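Local coordinates for aldehyde dehydrogenase 21 (ALDH21) (Physcomitrella patens subsp. patens, PDB 5N5S) that oxidises aldehydes with NADP+ as a member of the aldehyde dehydrogenase family, probably converting D-glyceraldehyde 3-phosphate to 3-phosphoglycerate without phosphorylation, at the interface of chains A and B. Sequence-based numbering; all coordinates share one arbitrary frame. Chains: chain A/B, Aldehyde dehydrogenase 21 (ALDH21).

Contact 1: the interface of chains A and B. Residues chain A 484-485, 491; chain B 259, 503-504.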
# COMPACT_ATOMS: atom_id res chain seq x y z
N LEU A 484 6.06 20.81 11.78
CA LEU A 484 7.44 20.96 11.33
C LEU A 484 8.05 21.97 12.29
O LEU A 484 7.32 22.61 13.05
CB LEU A 484 7.53 21.49 9.88
CG LEU A 484 7.08 20.57 8.73
CD1 LEU A 484 7.58 21.11 7.41
CD2 LEU A 484 7.62 19.17 8.88
N LYS A 485 9.38 22.12 12.24
CA LYS A 485 10.12 23.09 13.06
C LYS A 485 9.82 22.90 14.57
O LYS A 485 9.87 21.76 15.04
CB LYS A 485 9.87 24.54 12.56
CG LYS A 485 10.02 24.76 11.05
CD LYS A 485 9.62 26.19 10.72
CE LYS A 485 9.72 26.52 9.26
NZ LYS A 485 9.17 27.87 8.97
N ARG A 491 3.39 12.26 13.66
CA ARG A 491 2.02 12.56 13.29
C ARG A 491 0.98 11.79 14.08
O ARG A 491 1.09 10.57 14.26
CB ARG A 491 1.77 12.28 11.78
CG ARG A 491 2.60 13.12 10.78
CD ARG A 491 2.26 14.61 10.82
NE ARG A 491 3.11 15.39 9.93
CZ ARG A 491 4.27 15.94 10.29
NH1 ARG A 491 4.71 15.83 11.54
NH2 ARG A 491 4.99 16.62 9.40
N LYS B 259 18.21 18.41 10.66
CA LYS B 259 16.84 18.02 10.98
C LYS B 259 16.77 16.54 11.39
O LYS B 259 15.78 16.11 11.99
CB LYS B 259 15.88 18.36 9.83
CG LYS B 259 15.76 19.87 9.52
CD LYS B 259 15.13 20.71 10.67
CE LYS B 259 13.60 20.70 10.84
NZ LYS B 259 12.88 21.32 9.69
N GLU B 503 9.23 13.85 5.55
CA GLU B 503 8.19 14.44 6.39
C GLU B 503 6.86 14.39 5.62
O GLU B 503 6.84 14.64 4.42
CB GLU B 503 8.52 15.90 6.77
CG GLU B 503 9.61 16.02 7.84
CD GLU B 503 9.19 16.01 9.30
OE1 GLU B 503 8.25 15.26 9.65
OE2 GLU B 503 9.83 16.74 10.09
N THR B 504 5.77 14.07 6.33
CA THR B 504 4.43 13.97 5.78
C THR B 504 3.75 15.33 5.72
O THR B 504 3.75 16.05 6.71
CB THR B 504 3.62 12.95 6.62
OG1 THR B 504 4.16 11.65 6.42
CG2 THR B 504 2.15 12.92 6.26

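Contact 2: the interface of chains A and B. Residues chain A 489-491; chain B 281, 503.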
# COMPACT_ATOMS: atom_id res chain seq x y z
N ILE A 489 7.36 16.87 16.18
CA ILE A 489 7.85 15.70 15.44
C ILE A 489 6.78 14.61 15.50
O ILE A 489 6.09 14.49 16.51
CB ILE A 489 9.24 15.16 15.90
CG1 ILE A 489 9.28 14.84 17.41
CG2 ILE A 489 10.39 16.08 15.48
CD1 ILE A 489 10.24 13.74 17.77
N GLN A 490 6.66 13.83 14.42
CA GLN A 490 5.72 12.71 14.24
C GLN A 490 4.30 13.20 13.92
O GLN A 490 4.05 14.41 13.87
CB GLN A 490 5.74 11.69 15.41
CG GLN A 490 7.12 11.13 15.79
CD GLN A 490 7.87 10.55 14.61
OE1 GLN A 490 8.89 11.08 14.18
NE2 GLN A 490 7.35 9.46 14.05
N ARG A 491 3.39 12.26 13.66
CA ARG A 491 2.02 12.56 13.29
C ARG A 491 0.98 11.79 14.08
O ARG A 491 1.09 10.57 14.26
CB ARG A 491 1.77 12.28 11.78
CG ARG A 491 2.60 13.12 10.78
CD ARG A 491 2.26 14.61 10.82
NE ARG A 491 3.11 15.39 9.93
CZ ARG A 491 4.27 15.94 10.29
NH1 ARG A 491 4.71 15.83 11.54
NH2 ARG A 491 4.99 16.62 9.40
N LYS B 281 15.19 14.72 14.66
CA LYS B 281 14.81 13.32 14.69
C LYS B 281 16.11 12.50 14.79
O LYS B 281 17.18 12.97 14.41
CB LYS B 281 13.95 12.92 13.47
CG LYS B 281 12.52 13.45 13.53
CD LYS B 281 11.60 12.82 12.49
CE LYS B 281 10.31 13.60 12.34
NZ LYS B 281 9.30 12.88 11.52
N GLU B 503 9.23 13.85 5.55
CA GLU B 503 8.19 14.44 6.39
C GLU B 503 6.86 14.39 5.62
O GLU B 503 6.84 14.64 4.42
CB GLU B 503 8.52 15.90 6.77
CG GLU B 503 9.61 16.02 7.84
CD GLU B 503 9.19 16.01 9.30
OE1 GLU B 503 8.25 15.26 9.65
OE2 GLU B 503 9.83 16.74 10.09

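Contact 1: the interface of chains A and B
B:Glu503 and B:Thr504, near the start of the extended strand 502-510, face a chain A surface made by the loop residues A:Leu484 and A:Arg491 and by A:Lys485, whose positive phi turns the backbone into the 3-10 helix 485-487. The patch lies in a two-fold interface between copies of one enzyme, and it illustrates how an arginine can read a strand's backbone and a side chain at once. A:Arg491 runs alongside B:Thr504, the two side chains passing in opposite directions, and turns the NE/NH2 edge of its guanidinium to the backbone carbonyl. NH2 gives B:Thr504 O a hydrogen bond of 3.0 Å, fairly straight at 154° and lying in the carbonyl plane as well as close to the guanidinium plane. NE adds a weak bond to the same B:Thr504 O at 3.3 Å, so two N-H groups converge on one oxygen and limit how far the guanidinium can swivel. Because the acceptor is a main-chain atom, this grip should depend little on which side chain stands at that strand position.

The same NH2 also faces the carboxylate of B:Glu503, in a long salt bridge of 3.5 Å to OE1. The two side chains cross at about a right angle, yet their flat ends stay only 27° from parallel. A bend in B:Glu503 at chi2 (-88°) turns one face of the carboxylate towards both A:Arg491 and A:Leu484. The A:Leu484 methyl CD2 and the guanidinium NH2 thus lie over the same face, and this apolar neighbour may strengthen the ion pair. CB and CG of B:Glu503 also pass beside that methyl, while B:Lys259 flanks the patch near the turn at A:Lys485. Over the carboxylate itself, CD2 of A:Leu484 packs 3.6 Å from CD of B:Glu503 and 3.5 Å from its OE2.

Contact 2: the interface of chains A and B
B:Lys281 sets its CG beside its own backbone N (chi1 -73°) and then runs out almost fully extended, while A:Gln490 folds back at chi2 (-53°) and brings its amide oxygen to the lysine tip. The outcome exemplifies a lysine at a subunit boundary serving both its own chain and its neighbour. Across the interface, the ammonium NZ makes a weak hydrogen bond of 3.2 Å to the side-chain carbonyl OE1 of A:Gln490. Within chain B, NZ forms a salt-bridging hydrogen bond of 3.2 Å to OE1 of B:Glu503, coming from well above the carboxylate plane, on the face opposite the arginine. That carboxylate oxygen therefore draws in a lysine from its own chain as well as the arginine from the other.

The aliphatic stem of B:Lys281 is used too. It slides past A:Ile489 in the opposite direction, with CG of the lysine 3.9 Å from the branch methyl CG2 of the isoleucine, and CE lying near the same methyl. With the ammonium and its stem cut back to an alanine here, B:Glu503 would probably lose the positive charge of its own chain, the A:Gln490 side-chain oxygen a weak donor, and A:Ile489 the packing beside it. On the chain A side, A:Arg491 folds back on the preceding residue, where its NH1 hydrogen-bonds the backbone O of A:Gln490 at 2.8 Å from above the carbonyl plane.

Contact 1 and contact 2 are neighbouring parts of one network, the centres of their C-alpha atoms about 4 Å apart, and both contain A:Arg491 and B:Glu503. B:Glu503 joins strands 502-510 and 281-285 of chain B directly, through B:Lys281, and the chain A loop is held against that pair from across the interface. In the chain that gives the loop, the predicted catalytic glutamate, A:Glu285, lies about 10 Å and 8 Å from the centres of contacts 1 and 2. Subunit pairing, repeated by the two-fold, may therefore help to steady the region around the active site.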